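Local coordinates for putative SnoaL-like polyketide cyclase (Jannaschia sp., PDB 3KKG), which is of unproven function but probably acts as a SnoaL-like polyketide cyclase, a lyase-type enzyme of the NTF2-like superfamily, at residues Leu71-Glu76 with Ala89-Ala94. Residues are numbered along the deposited sequence; the frame is centred on the assembly and turned at random.
Sequences LEVVVE and ARLTGA
The antiparallel β-hairpin of strands 72-81 and 84-94 belongs to the mixed sheet of this NTF2-like fold; segment 71-76 lies on the outermost strand within this chain, 89-94 on the next, which pairs onward with strand 108-120. The axes of strand segments 72-76 and 89-94 approach to 4.6 Å, their N-to-C directions 162° apart. The hydrogen-bonded pairs E72-T92 and V74-R90, two bonds each, set the register, with all four donors in the acceptor's carbonyl plane. The straightest, E72 N to T92 O, spans 2.9 Å with 172° at the hydrogen. Between these rungs the non-hydrogen-bonded pair V73-L91 adds CA-H...O contacts, among them L91 CA to E72 O at 3.3 Å.

Apolar packing occupies the face of V73, V75, A89 and L91, where F19 and W23 also touch. V73 CG2, anti to its backbone N, meets A89 CB at 3.3 Å, tighter than usual carbon contact, and L91 CD2 at 3.8 Å. L71, its CG likewise anti to N (chi1 -162°), lays CD1 over the T92 carbonyl. At the backbone angles of G93 a CB would press on T92 O and crowd L71 CA.

The opposite face, with E72, V74, R90 and T92, carries the polar side chains. One water donates to E72 OE1 and bonds T92 OG1, bridging the strands. E76 and R90 run alongside each other, yet E76 OE2 forms a salt bridge with R128 NH1 of the second subunit and R90 NH2 one with D110 OD1. Between E76 and R90 a second water accepts from R90 NH1 in the guanidinium plane at 2.9 Å and donates only weakly to E76 OE1.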
ATOM      1  N   LEU A  71     -11.158  12.562 -10.809  1.00 17.67           N
ATOM      2  CA  LEU A  71     -10.543  11.252 -10.553  1.00 17.75           C
ATOM      3  C   LEU A  71     -11.623  10.211 -10.316  1.00 17.42           C
ATOM      4  O   LEU A  71     -12.532  10.402  -9.514  1.00 19.06           O
ATOM      5  CB  LEU A  71      -9.637  11.352  -9.334  1.00 17.12           C
ATOM      6  CG  LEU A  71      -8.615  10.219  -9.180  1.00 18.52           C
ATOM      7  CD1 LEU A  71      -7.597  10.173 -10.291  1.00 18.87           C
ATOM      8  CD2 LEU A  71      -7.901  10.434  -7.852  1.00 19.86           C
ATOM      9  N   GLU A  72     -11.466   9.106 -11.040  1.00 18.56           N
ATOM     10  CA  GLU A  72     -12.311   7.933 -10.883  1.00 17.82           C
ATOM     11  C   GLU A  72     -11.620   6.839 -10.115  1.00 18.36           C
ATOM     12  O   GLU A  72     -10.445   6.584 -10.318  1.00 18.19           O
ATOM     13  CB  GLU A  72     -12.738   7.385 -12.245  1.00 16.48           C
ATOM     14  CG  GLU A  72     -13.642   8.352 -13.019  1.00 20.53           C
ATOM     15  CD  GLU A  72     -13.966   7.853 -14.435  1.00 24.58           C
ATOM     16  OE1 GLU A  72     -13.528   6.744 -14.807  1.00 30.22           O
ATOM     17  OE2 GLU A  72     -14.548   8.623 -15.189  1.00 31.05           O
ATOM     18  N   VAL A  73     -12.381   6.180  -9.257  1.00 17.14           N
ATOM     19  CA  VAL A  73     -11.889   5.034  -8.488  1.00 15.15           C
ATOM     20  C   VAL A  73     -12.725   3.802  -8.785  1.00 16.68           C
ATOM     21  O   VAL A  73     -13.931   3.866  -8.792  1.00 17.83           O
ATOM     22  CB  VAL A  73     -11.760   5.382  -6.949  1.00 16.47           C
ATOM     23  CG1 VAL A  73     -13.107   5.737  -6.331  1.00 19.37           C
ATOM     24  CG2 VAL A  73     -11.061   4.228  -6.219  1.00 17.56           C
ATOM     25  N   VAL A  74     -12.026   2.682  -9.013  1.00 17.11           N
ATOM     26  CA  VAL A  74     -12.665   1.369  -9.162  1.00 17.48           C
ATOM     27  C   VAL A  74     -12.084   0.467  -8.092  1.00 16.86           C
ATOM     28  O   VAL A  74     -10.883   0.137  -8.100  1.00 18.18           O
ATOM     29  CB  VAL A  74     -12.478   0.784 -10.555  1.00 17.33           C
ATOM     30  CG1 VAL A  74     -13.180  -0.587 -10.632  1.00 18.40           C
ATOM     31  CG2 VAL A  74     -13.101   1.682 -11.626  1.00 18.83           C
ATOM     32  N   VAL A  75     -12.919   0.065  -7.136  1.00 16.49           N
ATOM     33  CA  VAL A  75     -12.517  -0.844  -6.090  1.00 17.33           C
ATOM     34  C   VAL A  75     -12.282  -2.200  -6.704  1.00 17.82           C
ATOM     35  O   VAL A  75     -13.137  -2.724  -7.470  1.00 18.31           O
ATOM     36  CB  VAL A  75     -13.575  -0.895  -4.970  1.00 18.21           C
ATOM     37  CG1 VAL A  75     -13.222  -2.041  -3.982  1.00 17.64           C
ATOM     38  CG2 VAL A  75     -13.697   0.450  -4.226  1.00 19.93           C
ATOM     39  N   GLU A  76     -11.156  -2.830  -6.379  1.00 18.57           N
ATOM     40  CA  GLU A  76     -10.961  -4.188  -6.825  1.00 22.35           C
ATOM     41  C   GLU A  76     -10.570  -5.245  -5.841  1.00 19.14           C
ATOM     42  O   GLU A  76     -10.517  -6.420  -6.236  1.00 22.07           O
ATOM     43  CB  GLU A  76      -9.969  -4.299  -7.883  1.00 25.51           C
ATOM     44  CG  GLU A  76      -8.716  -3.740  -7.546  1.00 22.06           C
ATOM     45  CD  GLU A  76      -7.743  -4.130  -8.627  1.00 29.10           C
ATOM     46  OE1 GLU A  76      -7.767  -3.372  -9.654  1.00 32.53           O
ATOM     47  OE2 GLU A  76      -6.997  -5.124  -8.454  1.00 34.07           O
ATOM     48  N   ALA A  89      -7.679  -0.381  -5.032  1.00 19.01           N
ATOM     49  CA  ALA A  89      -8.462   0.233  -6.074  1.00 18.18           C
ATOM     50  C   ALA A  89      -7.549   0.604  -7.214  1.00 17.55           C
ATOM     51  O   ALA A  89      -6.328   0.436  -7.147  1.00 17.67           O
ATOM     52  CB  ALA A  89      -9.288   1.469  -5.555  1.00 17.94           C
ATOM     53  N   ARG A  90      -8.161   1.024  -8.315  0.50 16.23           N
ATOM     54  CA  ARG A  90      -7.415   1.710  -9.361  0.50 16.42           C
ATOM     55  C   ARG A  90      -7.984   3.087  -9.585  0.50 15.83           C
ATOM     56  O   ARG A  90      -9.180   3.310  -9.485  0.50 15.91           O
ATOM     57  CB  ARG A  90      -7.346   0.921 -10.640  0.50 16.50           C
ATOM     58  CG  ARG A  90      -6.497  -0.344 -10.524  0.50 19.00           C
ATOM     59  CD  ARG A  90      -6.254  -0.944 -11.894  0.50 19.86           C
ATOM     60  NE  ARG A  90      -5.260  -0.169 -12.660  0.50 21.05           N
ATOM     61  CZ  ARG A  90      -3.927  -0.302 -12.532  0.50 20.64           C
ATOM     62  NH1 ARG A  90      -3.434  -1.217 -11.714  0.50 19.67           N
ATOM     63  NH2 ARG A  90      -3.073   0.422 -13.254  0.50 19.52           N
ATOM     64  N   LEU A  91      -7.082   4.008  -9.832  1.00 17.55           N
ATOM     65  CA  LEU A  91      -7.399   5.419 -10.056  1.00 16.66           C
ATOM     66  C   LEU A  91      -7.084   5.785 -11.493  1.00 17.63           C
ATOM     67  O   LEU A  91      -5.997   5.465 -11.975  1.00 18.07           O
ATOM     68  CB  LEU A  91      -6.500   6.308  -9.187  1.00 18.01           C
ATOM     69  CG  LEU A  91      -6.598   6.065  -7.705  1.00 17.36           C
ATOM     70  CD1 LEU A  91      -5.620   7.006  -6.942  1.00 21.06           C
ATOM     71  CD2 LEU A  91      -8.007   6.247  -7.193  1.00 20.53           C
ATOM     72  N   THR A  92      -8.008   6.518 -12.096  1.00 16.25           N
ATOM     73  CA  THR A  92      -7.803   7.031 -13.440  1.00 16.47           C
ATOM     74  C   THR A  92      -8.307   8.456 -13.517  1.00 16.25           C
ATOM     75  O   THR A  92      -9.396   8.780 -13.089  1.00 17.18           O
ATOM     76  CB  THR A  92      -8.486   6.188 -14.516  1.00 18.80           C
ATOM     77  OG1 THR A  92      -9.870   6.073 -14.195  1.00 20.48           O
ATOM     78  CG2 THR A  92      -7.842   4.804 -14.600  1.00 19.63           C
ATOM     79  N   GLY A  93      -7.526   9.317 -14.179  1.00 18.31           N
ATOM     80  CA  GLY A  93      -7.973  10.678 -14.454  1.00 17.30           C
ATOM     81  C   GLY A  93      -6.824  11.574 -14.802  1.00 15.94           C
ATOM     82  O   GLY A  93      -5.679  11.189 -14.806  1.00 17.46           O
ATOM     83  N   ALA A  94      -7.200  12.796 -15.153  1.00 16.14           N
ATOM     84  CA  ALA A  94      -6.268  13.788 -15.663  1.00 16.47           C
ATOM     85  C   ALA A  94      -5.877  14.793 -14.605  1.00 15.14           C
ATOM     86  O   ALA A  94      -6.748  15.270 -13.870  1.00 17.04           O
ATOM     87  CB  ALA A  94      -6.904  14.524 -16.856  1.00 17.05           C
TER
HETATM   88  O   HOH W   1     -11.623   5.933 -16.184  1.00 28.03           O
HETATM   89  O   HOH W   2      -4.462  -3.136  -9.832  1.00 21.84           O